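Side-chain contacts in FACT complex subunit SPT16 (PDB 6A8M), which probably acts within the FACT complex as a histone chaperone that destabilizes and restores nucleosomes during transcription elongation, and takes part in replication and repair: residues S31-I36 with V164-G169; P62-A67 with A79-Y84; G72-T77 with E119-R124; A90-K95 with F100-W105. All coordinates share one frame; numbering follows the deposited sequence.

Contact 1. Residues S31-I36 with V164-G169; sequences SSLVFI and VDVSLG
Leu33 and Phe35 both set CG beside the backbone N and anti to the carbonyl carbon (chi1 -54° and -56°), and this common choice swings the ends of the two side chains towards Val166. In Leu33 the CD1 branch continues the extended path, while CD2 is the branch that reaches CG1 of Val166, at 4.2 Å. The second methyl of that valine, CG2, lies near the plane of the Phe35 ring at its edge, 4.1 Å from CE1 and equally far from CZ. The isopropyl group therefore splits its work, one methyl for each strand residue, and the ring faces take no part in the pairing. Both separations are at van der Waals range and no hydrogen bond crosses, so the evidence supports apolar packing alone. It is modest in extent, with 93 Å² buried in total, but all three touching residues are buried in the protein.

Val166 occupies the N-cap position of helix 167-174. Just before it, Asp165 closes an Asx turn: its OD2 accepts from Ser167 N at 2.9 Å, approached from above the carboxylate plane (53° out of it). The other oxygen, OD1, is hydrogen-bonded to Thr136 OG1, so both oxygens of the carboxylate are engaged where strand gives way to helix.

The contact belongs to the N-terminal lobe of SPT16. Strand 131-134 lies between strands 32-37 and 162-165 in the mixed sheet, Leu33 also touches Phe23, and the alternate residues Val34 and Ile36 pack on helix 143-158.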
loop_
_atom_site.group_PDB
_atom_site.type_symbol
_atom_site.label_atom_id
_atom_site.label_comp_id
_atom_site.label_asym_id
_atom_site.label_seq_id
_atom_site.Cartn_x
_atom_site.Cartn_y
_atom_site.Cartn_z
ATOM N N SER A 31 15.934 21.716 -3.649
ATOM C CA SER A 31 16.233 22.687 -2.605
ATOM C C SER A 31 15.058 22.935 -1.673
ATOM O O SER A 31 15.237 23.546 -0.610
ATOM C CB SER A 31 16.655 24.021 -3.228
ATOM O OG SER A 31 17.753 23.855 -4.104
ATOM N N SER A 32 13.870 22.475 -2.050
ATOM C CA SER A 32 12.646 22.607 -1.268
ATOM C C SER A 32 11.647 21.624 -1.860
ATOM O O SER A 32 11.849 21.112 -2.958
ATOM C CB SER A 32 12.088 24.032 -1.303
ATOM O OG SER A 32 11.732 24.441 -2.621
ATOM N N LEU A 33 10.564 21.379 -1.123
ATOM C CA LEU A 33 9.497 20.475 -1.533
ATOM C C LEU A 33 8.185 21.236 -1.475
ATOM O O LEU A 33 7.981 22.034 -0.556
ATOM C CB LEU A 33 9.402 19.261 -0.614
ATOM C CG LEU A 33 10.664 18.431 -0.394
ATOM C CD1 LEU A 33 10.380 17.277 0.528
ATOM C CD2 LEU A 33 11.189 17.940 -1.757
ATOM N N VAL A 34 7.290 20.992 -2.437
ATOM C CA VAL A 34 5.926 21.517 -2.374
ATOM C C VAL A 34 4.929 20.406 -2.705
ATOM O O VAL A 34 5.017 19.789 -3.773
ATOM C CB VAL A 34 5.711 22.710 -3.324
ATOM C CG1 VAL A 34 4.299 23.242 -3.144
ATOM C CG2 VAL A 34 6.757 23.831 -3.070
ATOM N N PHE A 35 3.966 20.183 -1.804
ATOM C CA PHE A 35 2.902 19.198 -1.983
ATOM C C PHE A 35 1.560 19.900 -1.831
ATOM O O PHE A 35 1.346 20.612 -0.844
ATOM C CB PHE A 35 3.017 18.062 -0.958
ATOM C CG PHE A 35 4.350 17.370 -0.992
ATOM C CD1 PHE A 35 4.585 16.388 -1.929
ATOM C CD2 PHE A 35 5.354 17.716 -0.113
ATOM C CE1 PHE A 35 5.810 15.743 -1.990
ATOM C CE2 PHE A 35 6.596 17.077 -0.164
ATOM C CZ PHE A 35 6.819 16.091 -1.108
ATOM N N ILE A 36 0.654 19.681 -2.785
ATOM C CA ILE A 36 -0.619 20.397 -2.813
ATOM C C ILE A 36 -1.733 19.373 -2.889
ATOM O O ILE A 36 -1.826 18.627 -3.870
ATOM C CB ILE A 36 -0.721 21.385 -3.989
ATOM C CG1 ILE A 36 0.600 22.131 -4.200
ATOM C CG2 ILE A 36 -1.869 22.364 -3.750
ATOM C CD1 ILE A 36 1.548 21.426 -5.151
ATOM N N VAL A 164 11.087 18.482 -9.796
ATOM C CA VAL A 164 11.852 17.253 -9.655
ATOM C C VAL A 164 10.945 16.234 -8.988
ATOM O O VAL A 164 10.487 16.464 -7.869
ATOM C CB VAL A 164 13.126 17.477 -8.828
ATOM C CG1 VAL A 164 13.758 16.156 -8.473
ATOM C CG2 VAL A 164 14.118 18.386 -9.594
ATOM N N ASP A 165 10.680 15.115 -9.658
ATOM C CA ASP A 165 9.820 14.124 -9.022
ATOM C C ASP A 165 10.538 13.471 -7.847
ATOM O O ASP A 165 11.727 13.156 -7.926
ATOM C CB ASP A 165 9.379 13.041 -9.988
ATOM C CG ASP A 165 8.324 12.155 -9.374
ATOM O OD1 ASP A 165 7.142 12.572 -9.352
ATOM O OD2 ASP A 165 8.689 11.076 -8.870
ATOM N N VAL A 166 9.811 13.260 -6.749
ATOM C CA VAL A 166 10.467 12.748 -5.553
ATOM C C VAL A 166 9.906 11.382 -5.151
ATOM O O VAL A 166 10.008 10.985 -3.991
ATOM C CB VAL A 166 10.361 13.761 -4.389
ATOM C CG1 VAL A 166 11.082 15.046 -4.732
ATOM C CG2 VAL A 166 8.888 14.055 -4.050
ATOM N N SER A 167 9.355 10.623 -6.110
ATOM C CA SER A 167 8.766 9.327 -5.759
ATOM C C SER A 167 9.788 8.390 -5.125
ATOM O O SER A 167 9.498 7.736 -4.121
ATOM C CB SER A 167 8.144 8.661 -6.984
ATOM O OG SER A 167 6.888 9.242 -7.275
ATOM N N LEU A 168 10.980 8.269 -5.722
ATOM C CA LEU A 168 11.948 7.332 -5.161
ATOM C C LEU A 168 12.365 7.769 -3.770
ATOM O O LEU A 168 12.492 6.940 -2.858
ATOM C CB LEU A 168 13.175 7.210 -6.072
ATOM C CG LEU A 168 14.359 6.383 -5.540
ATOM C CD1 LEU A 168 13.971 4.920 -5.313
ATOM C CD2 LEU A 168 15.557 6.450 -6.492
ATOM N N GLY A 169 12.573 9.073 -3.587
ATOM C CA GLY A 169 12.982 9.571 -2.285
ATOM C C GLY A 169 11.933 9.323 -1.215
ATOM O O GLY A 169 12.255 8.888 -0.108
#

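Contact 2. Residues P62-A67 with A79-Y84; sequences PTTLIA and AAKTRY
Thr64 and Lys81 mark the closest backbone approach, with their CA atoms 9.0 Å apart, between the entry of strand 64-68 and the first turn of helix 79-95. The strand begins with a G1 beta bulge: Thr63 and Thr64 both face Leu37, and Thr63 takes a positive phi of 53°. At such a spacing the backbones do not meet, and the long side chain of Lys81 makes the connection.

Lys81 runs extended through its first carbons and bends only at the end, where chi4 of 81° turns NZ towards the bulge. The lysine chain crosses the Pro62 side chain at about a right angle, its CE 3.8 Å from Pro62 CD, and its CD passes 3.9 Å from Thr64 OG1. The ammonium group gives Pro62 O a weak hydrogen bond at 3.2 Å.

That carbonyl is gripped more firmly from within its own segment, since Thr64 OG1 donates to Pro62 O at 2.8 Å from above the carbonyl plane (56° out of it). Thr64 OG1 is also hydrogen-bonded to Thr77 OG1, tying the bulge to the adjacent strand. A water extends the reach of the lysine: it accepts from Lys81 NZ at 2.7 Å and donates to Thr63 O at 2.8 Å.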
loop_
_atom_site.group_PDB
_atom_site.type_symbol
_atom_site.label_atom_id
_atom_site.label_comp_id
_atom_site.label_asym_id
_atom_site.label_seq_id
_atom_site.Cartn_x
_atom_site.Cartn_y
_atom_site.Cartn_z
ATOM N N PRO A 62 -7.657 17.807 3.105
ATOM C CA PRO A 62 -7.949 18.372 1.787
ATOM C C PRO A 62 -7.669 19.866 1.746
ATOM O O PRO A 62 -7.573 20.540 2.778
ATOM C CB PRO A 62 -9.442 18.082 1.596
ATOM C CG PRO A 62 -9.673 16.878 2.429
ATOM C CD PRO A 62 -8.825 17.097 3.656
ATOM N N THR A 63 -7.519 20.371 0.519
ATOM C CA THR A 63 -7.382 21.806 0.277
ATOM C C THR A 63 -6.267 22.410 1.133
ATOM O O THR A 63 -6.469 23.363 1.884
ATOM C CB THR A 63 -8.722 22.499 0.541
ATOM O OG1 THR A 63 -9.762 21.750 -0.099
ATOM C CG2 THR A 63 -8.729 23.880 -0.026
ATOM N N THR A 64 -5.088 21.796 1.056
ATOM C CA THR A 64 -3.978 22.091 1.949
ATOM C C THR A 64 -2.681 22.015 1.169
ATOM O O THR A 64 -2.501 21.106 0.358
ATOM C CB THR A 64 -3.928 21.090 3.117
ATOM O OG1 THR A 64 -5.080 21.281 3.934
ATOM C CG2 THR A 64 -2.667 21.264 3.958
ATOM N N LEU A 65 -1.792 22.971 1.414
ATOM C CA LEU A 65 -0.457 22.957 0.843
ATOM C C LEU A 65 0.563 22.785 1.962
ATOM O O LEU A 65 0.472 23.429 3.009
ATOM C CB LEU A 65 -0.196 24.251 0.068
ATOM C CG LEU A 65 1.145 24.351 -0.660
ATOM C CD1 LEU A 65 1.004 25.311 -1.848
ATOM C CD2 LEU A 65 2.241 24.826 0.265
ATOM N N ILE A 66 1.560 21.942 1.723
ATOM C CA ILE A 66 2.675 21.760 2.631
ATOM C C ILE A 66 3.953 21.948 1.827
ATOM O O ILE A 66 4.162 21.255 0.828
ATOM C CB ILE A 66 2.666 20.367 3.287
ATOM C CG1 ILE A 66 1.333 20.110 3.998
ATOM C CG2 ILE A 66 3.898 20.187 4.199
ATOM C CD1 ILE A 66 1.166 18.654 4.519
ATOM N N ALA A 67 4.804 22.865 2.259
ATOM C CA ALA A 67 6.103 23.063 1.637
ATOM C C ALA A 67 7.185 22.891 2.685
ATOM O O ALA A 67 7.017 23.320 3.829
ATOM C CB ALA A 67 6.215 24.439 0.988
ATOM N N ALA A 79 -8.877 27.570 8.632
ATOM C CA ALA A 79 -8.862 27.880 10.055
ATOM C C ALA A 79 -9.275 26.671 10.887
ATOM O O ALA A 79 -8.738 26.446 11.979
ATOM C CB ALA A 79 -9.775 29.074 10.335
ATOM N N ALA A 80 -10.236 25.886 10.391
ATOM C CA ALA A 80 -10.694 24.708 11.126
ATOM C C ALA A 80 -9.612 23.638 11.198
ATOM O O ALA A 80 -9.420 23.010 12.245
ATOM C CB ALA A 80 -11.955 24.148 10.473
ATOM N N LYS A 81 -8.893 23.412 10.098
ATOM C CA LYS A 81 -7.817 22.428 10.132
ATOM C C LYS A 81 -6.645 22.925 10.959
ATOM O O LYS A 81 -5.950 22.119 11.592
ATOM C CB LYS A 81 -7.360 22.083 8.714
ATOM C CG LYS A 81 -8.390 21.267 7.940
ATOM C CD LYS A 81 -7.851 20.792 6.611
ATOM C CE LYS A 81 -8.971 20.275 5.719
ATOM N NZ LYS A 81 -9.694 21.377 5.041
ATOM N N THR A 82 -6.410 24.239 10.950
ATOM C CA THR A 82 -5.364 24.824 11.776
ATOM C C THR A 82 -5.584 24.511 13.251
ATOM O O THR A 82 -4.614 24.343 14.003
ATOM C CB THR A 82 -5.308 26.335 11.521
ATOM O OG1 THR A 82 -4.886 26.561 10.170
ATOM C CG2 THR A 82 -4.329 27.012 12.438
ATOM N N ARG A 83 -6.846 24.376 13.669
ATOM C CA ARG A 83 -7.144 24.055 15.062
ATOM C C ARG A 83 -6.556 22.708 15.482
ATOM O O ARG A 83 -6.152 22.550 16.641
ATOM C CB ARG A 83 -8.659 24.071 15.290
ATOM N N TYR A 84 -6.496 21.730 14.567
ATOM C CA TYR A 84 -5.906 20.442 14.910
ATOM C C TYR A 84 -4.396 20.525 15.050
ATOM O O TYR A 84 -3.789 19.644 15.672
ATOM C CB TYR A 84 -6.246 19.393 13.854
ATOM C CG TYR A 84 -7.717 19.102 13.705
ATOM C CD1 TYR A 84 -8.435 18.508 14.733
ATOM C CD2 TYR A 84 -8.381 19.392 12.515
ATOM C CE1 TYR A 84 -9.781 18.231 14.592
ATOM C CE2 TYR A 84 -9.724 19.119 12.362
ATOM C CZ TYR A 84 -10.423 18.542 13.404
ATOM O OH TYR A 84 -11.765 18.266 13.249
HETATM O O HOH W 1 -8.228 23.494 4.092
#

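Contact 3. Residues G72-T77 with E119-R124; sequences GCVVIT and EDLVER
Val74 meets Leu121 and Arg124 where helix 113-128 packs across strand 72-77, in the alpha/beta N-terminal lobe built on a six-stranded mixed sheet. The strand has neighbours on both sides, 64-68 antiparallel and 101-106 parallel, so the helix lies over an inner part of the sheet; the two segments bury 152 Å² between them.

Along the strand, Cys73 points away from the helix and touches Ile66 and Phe100. Val74 points towards it, and its CA is 8.1 Å from the CA of Leu121, the nearest approach of the backbones. Its CB packs against CD1 of Leu121 at 4.1 Å, an apolar contact between two buried residues. Val75 turns to the other side, onto Thr64 and Leu104. Ile76 points to the helix again, though its CD1 stays 4.8 Å from Leu121 CD2, and it packs on Trp105 and Phe144 as well.

The helix presents Leu121 and Arg124 three residues apart, on one side of a regular turn in which Arg124 N bonds to Asp120 O at 3.2 Å. The arginine chain starts out extended and bends at chi3 (-54°), which carries its guanidinium to the strand. NH1 forms a salt bridge with Glu103, so the charged end is held by strand 101-106 while a flat face is turned to an aliphatic group. Over that face sits the CG2 methyl of Val74, 3.7 Å from Arg124 NH1 and 4.0 Å from Arg124 CZ.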
loop_
_atom_site.group_PDB
_atom_site.type_symbol
_atom_site.label_atom_id
_atom_site.label_comp_id
_atom_site.label_asym_id
_atom_site.label_seq_id
_atom_site.Cartn_x
_atom_site.Cartn_y
_atom_site.Cartn_z
ATOM N N GLY A 72 12.534 25.236 7.763
ATOM C CA GLY A 72 11.149 25.281 8.192
ATOM C C GLY A 72 10.191 24.631 7.219
ATOM O O GLY A 72 10.578 23.960 6.256
ATOM N N CYS A 73 8.912 24.836 7.520
ATOM C CA CYS A 73 7.824 24.210 6.793
ATOM C C CYS A 73 6.675 25.204 6.785
ATOM O O CYS A 73 6.431 25.875 7.790
ATOM C CB CYS A 73 7.410 22.879 7.449
ATOM S SG CYS A 73 5.876 22.154 6.854
ATOM N N VAL A 74 6.008 25.335 5.640
ATOM C CA VAL A 74 4.820 26.172 5.518
ATOM C C VAL A 74 3.647 25.249 5.245
ATOM O O VAL A 74 3.717 24.403 4.347
ATOM C CB VAL A 74 4.968 27.216 4.394
ATOM C CG1 VAL A 74 3.661 28.003 4.240
ATOM C CG2 VAL A 74 6.122 28.154 4.686
ATOM N N VAL A 75 2.584 25.396 6.032
ATOM C CA VAL A 75 1.315 24.715 5.800
ATOM C C VAL A 75 0.273 25.789 5.526
ATOM O O VAL A 75 0.075 26.681 6.356
ATOM C CB VAL A 75 0.905 23.860 7.009
ATOM C CG1 VAL A 75 -0.388 23.131 6.735
ATOM C CG2 VAL A 75 2.022 22.892 7.371
ATOM N N ILE A 76 -0.383 25.709 4.369
ATOM C CA ILE A 76 -1.504 26.584 4.034
ATOM C C ILE A 76 -2.755 25.737 4.161
ATOM O O ILE A 76 -2.910 24.742 3.443
ATOM C CB ILE A 76 -1.388 27.166 2.617
ATOM C CG1 ILE A 76 -0.072 27.922 2.434
ATOM C CG2 ILE A 76 -2.628 28.051 2.282
ATOM C CD1 ILE A 76 0.154 28.425 1.013
ATOM N N THR A 77 -3.633 26.098 5.089
ATOM C CA THR A 77 -4.814 25.280 5.332
ATOM C C THR A 77 -5.858 26.134 6.044
ATOM O O THR A 77 -5.583 27.252 6.481
ATOM C CB THR A 77 -4.466 24.020 6.135
ATOM O OG1 THR A 77 -5.523 23.064 6.003
ATOM C CG2 THR A 77 -4.243 24.348 7.624
ATOM N N GLU A 119 1.717 33.208 -3.975
ATOM C CA GLU A 119 2.778 34.066 -4.492
ATOM C C GLU A 119 3.887 34.237 -3.458
ATOM O O GLU A 119 5.074 34.130 -3.791
ATOM C CB GLU A 119 2.202 35.422 -4.920
ATOM C CG GLU A 119 1.353 35.317 -6.182
ATOM C CD GLU A 119 0.438 36.512 -6.413
ATOM O OE1 GLU A 119 0.331 37.386 -5.526
ATOM O OE2 GLU A 119 -0.178 36.573 -7.501
ATOM N N ASP A 120 3.510 34.509 -2.199
ATOM C CA ASP A 120 4.472 34.533 -1.089
ATOM C C ASP A 120 5.291 33.251 -1.037
ATOM O O ASP A 120 6.517 33.284 -0.875
ATOM C CB ASP A 120 3.752 34.696 0.249
ATOM C CG ASP A 120 3.075 36.025 0.406
ATOM O OD1 ASP A 120 3.278 36.914 -0.450
ATOM O OD2 ASP A 120 2.328 36.159 1.407
ATOM N N LEU A 121 4.622 32.100 -1.150
ATOM C CA LEU A 121 5.331 30.831 -1.042
ATOM C C LEU A 121 6.309 30.644 -2.199
ATOM O O LEU A 121 7.439 30.191 -1.991
ATOM C CB LEU A 121 4.337 29.677 -0.977
ATOM C CG LEU A 121 5.068 28.331 -0.942
ATOM C CD1 LEU A 121 5.732 28.111 0.417
ATOM C CD2 LEU A 121 4.161 27.228 -1.310
ATOM N N VAL A 122 5.905 31.016 -3.419
ATOM C CA VAL A 122 6.822 30.964 -4.560
ATOM C C VAL A 122 8.077 31.803 -4.303
ATOM O O VAL A 122 9.181 31.419 -4.707
ATOM C CB VAL A 122 6.084 31.390 -5.847
ATOM C CG1 VAL A 122 7.025 32.077 -6.802
ATOM C CG2 VAL A 122 5.457 30.160 -6.495
ATOM N N GLU A 123 7.943 32.943 -3.613
ATOM C CA GLU A 123 9.128 33.730 -3.270
ATOM C C GLU A 123 10.084 32.923 -2.393
ATOM O O GLU A 123 11.303 32.900 -2.627
ATOM C CB GLU A 123 8.731 35.033 -2.571
ATOM C CG GLU A 123 7.932 36.019 -3.429
ATOM C CD GLU A 123 8.660 36.438 -4.699
ATOM O OE1 GLU A 123 9.627 37.228 -4.610
ATOM O OE2 GLU A 123 8.250 35.983 -5.788
ATOM N N ARG A 124 9.552 32.243 -1.381
ATOM C CA ARG A 124 10.419 31.430 -0.536
ATOM C C ARG A 124 11.026 30.265 -1.320
ATOM O O ARG A 124 12.200 29.931 -1.127
ATOM C CB ARG A 124 9.644 30.943 0.689
ATOM C CG ARG A 124 10.535 30.452 1.815
ATOM C CD ARG A 124 9.757 30.159 3.084
ATOM N NE ARG A 124 8.949 31.299 3.523
ATOM C CZ ARG A 124 8.476 31.435 4.760
ATOM N NH1 ARG A 124 8.742 30.502 5.674
ATOM N NH2 ARG A 124 7.750 32.497 5.087
#

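Contact 4. Residues A90-K95 with F100-W105; sequences AQMNKK and FKIELW
Asn93 grips Ile102 with both ends of its amide. Asn93 CG stands anti to the carbonyl carbon, beside the backbone N, which brings the amide nearer the strand. Its OD1 accepts from Ile102 N at 2.8 Å with an N-H...O angle of 170°, the donor lying somewhat off the carbonyl plane. Its ND2 donates to Ile102 O, also at 2.8 Å and nearly straight (172°), in the carbonyl plane and on a lone pair. Two such bonds fix the amide's rotation and pair it with an outermost strand of the sheet. Within the strand, Trp105 NE1 donates in its ring plane to Glu103 OE2 at 2.9 Å, using the anti lone pair.

Water adds a bridge, donating to Asn93 OD1 at 2.9 Å and to Phe100 O at 3.0 Å; OD1 thus has two donors.

The apolar component is Met92 with Ile102: SD lies 3.6 Å from CD1, the side chains meeting obliquely.

The axes of helix 90-95 and strand 101-105 approach to 7.8 Å at 150°, close to antiparallel, as in the returning half of a beta-alpha-beta unit: strand 72-77, helix 79-95, strand 101-106. Helix 9-22 packs on Met92 and Phe100, and helix 113-128 on Trp105.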
loop_
_atom_site.group_PDB
_atom_site.type_symbol
_atom_site.label_atom_id
_atom_site.label_comp_id
_atom_site.label_asym_id
_atom_site.label_seq_id
_atom_site.Cartn_x
_atom_site.Cartn_y
_atom_site.Cartn_z
ATOM N N ALA A 90 3.072 24.895 17.845
ATOM C CA ALA A 90 3.677 25.876 18.736
ATOM C C ALA A 90 4.668 25.205 19.673
ATOM O O ALA A 90 5.745 25.748 19.943
ATOM C CB ALA A 90 2.602 26.614 19.541
ATOM N N GLN A 91 4.319 24.017 20.174
ATOM C CA GLN A 91 5.222 23.272 21.043
ATOM C C GLN A 91 6.470 22.833 20.292
ATOM O O GLN A 91 7.587 22.957 20.804
ATOM C CB GLN A 91 4.493 22.067 21.635
ATOM C CG GLN A 91 5.393 21.044 22.316
ATOM C CD GLN A 91 4.602 20.041 23.144
ATOM O OE1 GLN A 91 3.394 20.204 23.347
ATOM N NE2 GLN A 91 5.278 19.000 23.628
ATOM N N MET A 92 6.295 22.303 19.075
ATOM C CA MET A 92 7.443 21.921 18.268
ATOM C C MET A 92 8.315 23.131 17.962
ATOM O O MET A 92 9.541 23.065 18.080
ATOM C CB MET A 92 6.961 21.249 16.984
ATOM C CG MET A 92 8.045 20.535 16.195
ATOM S SD MET A 92 7.341 19.547 14.859
ATOM C CE MET A 92 5.772 19.138 15.568
ATOM N N ASN A 93 7.695 24.258 17.597
ATOM C CA ASN A 93 8.470 25.454 17.286
ATOM C C ASN A 93 9.297 25.919 18.476
ATOM O O ASN A 93 10.433 26.381 18.311
ATOM C CB ASN A 93 7.547 26.576 16.826
ATOM C CG ASN A 93 7.174 26.457 15.379
ATOM O OD1 ASN A 93 7.751 25.656 14.640
ATOM N ND2 ASN A 93 6.197 27.265 14.949
ATOM N N LYS A 94 8.732 25.843 19.683
ATOM C CA LYS A 94 9.487 26.291 20.846
ATOM C C LYS A 94 10.728 25.432 21.043
ATOM O O LYS A 94 11.809 25.947 21.346
ATOM C CB LYS A 94 8.606 26.272 22.093
ATOM C CG LYS A 94 9.363 26.602 23.369
ATOM C CD LYS A 94 10.037 27.979 23.314
ATOM C CE LYS A 94 9.038 29.114 23.520
ATOM N NZ LYS A 94 9.715 30.442 23.596
ATOM N N LYS A 95 10.600 24.125 20.835
ATOM C CA LYS A 95 11.750 23.239 20.998
ATOM C C LYS A 95 12.799 23.479 19.922
ATOM O O LYS A 95 13.999 23.510 20.216
ATOM C CB LYS A 95 11.300 21.781 20.969
ATOM C CG LYS A 95 12.456 20.821 21.102
ATOM C CD LYS A 95 12.001 19.469 21.584
ATOM C CE LYS A 95 11.277 18.738 20.497
ATOM N NZ LYS A 95 11.486 17.267 20.645
ATOM N N PHE A 100 14.366 24.930 13.116
ATOM C CA PHE A 100 13.273 24.552 12.235
ATOM C C PHE A 100 11.998 25.219 12.723
ATOM O O PHE A 100 11.619 25.052 13.887
ATOM C CB PHE A 100 13.118 23.031 12.217
ATOM C CG PHE A 100 12.226 22.517 11.141
ATOM C CD1 PHE A 100 12.684 22.407 9.839
ATOM C CD2 PHE A 100 10.940 22.102 11.429
ATOM C CE1 PHE A 100 11.878 21.915 8.847
ATOM C CE2 PHE A 100 10.120 21.605 10.426
ATOM C CZ PHE A 100 10.594 21.506 9.135
ATOM N N LYS A 101 11.329 25.952 11.839
ATOM C CA LYS A 101 10.158 26.733 12.218
ATOM C C LYS A 101 9.006 26.395 11.286
ATOM O O LYS A 101 9.109 26.599 10.072
ATOM C CB LYS A 101 10.467 28.229 12.161
ATOM C CG LYS A 101 9.330 29.116 12.622
ATOM C CD LYS A 101 9.575 30.561 12.219
ATOM C CE LYS A 101 8.556 31.465 12.874
ATOM N NZ LYS A 101 7.224 30.794 12.918
ATOM N N ILE A 102 7.912 25.899 11.852
ATOM C CA ILE A 102 6.699 25.616 11.085
ATOM C C ILE A 102 5.809 26.843 11.137
ATOM O O ILE A 102 5.538 27.372 12.220
ATOM C CB ILE A 102 5.960 24.396 11.653
ATOM C CG1 ILE A 102 6.835 23.144 11.614
ATOM C CG2 ILE A 102 4.633 24.158 10.910
ATOM C CD1 ILE A 102 6.228 21.990 12.419
ATOM N N GLU A 103 5.337 27.291 9.974
ATOM C CA GLU A 103 4.387 28.392 9.885
ATOM C C GLU A 103 3.059 27.870 9.359
ATOM O O GLU A 103 3.020 27.198 8.325
ATOM C CB GLU A 103 4.908 29.501 8.967
ATOM C CG GLU A 103 6.283 29.983 9.336
ATOM C CD GLU A 103 6.757 31.122 8.472
ATOM O OE1 GLU A 103 7.968 31.431 8.516
ATOM O OE2 GLU A 103 5.927 31.714 7.754
ATOM N N LEU A 104 1.977 28.169 10.077
ATOM C CA LEU A 104 0.626 27.865 9.622
ATOM C C LEU A 104 0.060 29.139 9.010
ATOM O O LEU A 104 -0.210 30.113 9.724
ATOM C CB LEU A 104 -0.240 27.378 10.783
ATOM C CG LEU A 104 0.382 26.213 11.542
ATOM C CD1 LEU A 104 -0.440 25.830 12.768
ATOM C CD2 LEU A 104 0.504 25.039 10.604
ATOM N N TRP A 105 -0.102 29.143 7.694
ATOM C CA TRP A 105 -0.795 30.226 7.003
ATOM C C TRP A 105 -2.259 29.827 6.821
ATOM O O TRP A 105 -2.558 28.807 6.191
ATOM C CB TRP A 105 -0.146 30.504 5.647
ATOM C CG TRP A 105 1.323 30.889 5.682
ATOM C CD1 TRP A 105 2.114 31.087 6.788
ATOM C CD2 TRP A 105 2.167 31.095 4.549
ATOM N NE1 TRP A 105 3.407 31.405 6.403
ATOM C CE2 TRP A 105 3.463 31.416 5.033
ATOM C CE3 TRP A 105 1.960 31.028 3.167
ATOM C CZ2 TRP A 105 4.530 31.688 4.180
ATOM C CZ3 TRP A 105 3.024 31.295 2.325
ATOM C CH2 TRP A 105 4.294 31.613 2.830
HETATM O O HOH W 2 9.273 23.243 14.400
HETATM O O HOH W 3 10.857 27.209 15.752
#

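Overall arrangement
From the N terminus, strand 32-37 opens contact 1, whose loop closes only at 164-169 and encloses the other three. Contact 2 opens next at 62-67; contact 3 opens at 72-77 before contact 2 closes at 79-84, so these two cross. Contact 4 is a short closure, 90-95 to 100-105, in series with contact 2 and nested inside contact 3, which ends at 119-124. All four reach the same sheet: backbone bonds such as Phe35 N to Ile66 O and Cys73 O to Glu103 N join their strands. Contacts 2 and 4 attach the two ends of helix 79-95, contact 3 attaches helix 113-128, and contact 1 the start of helix 167-174.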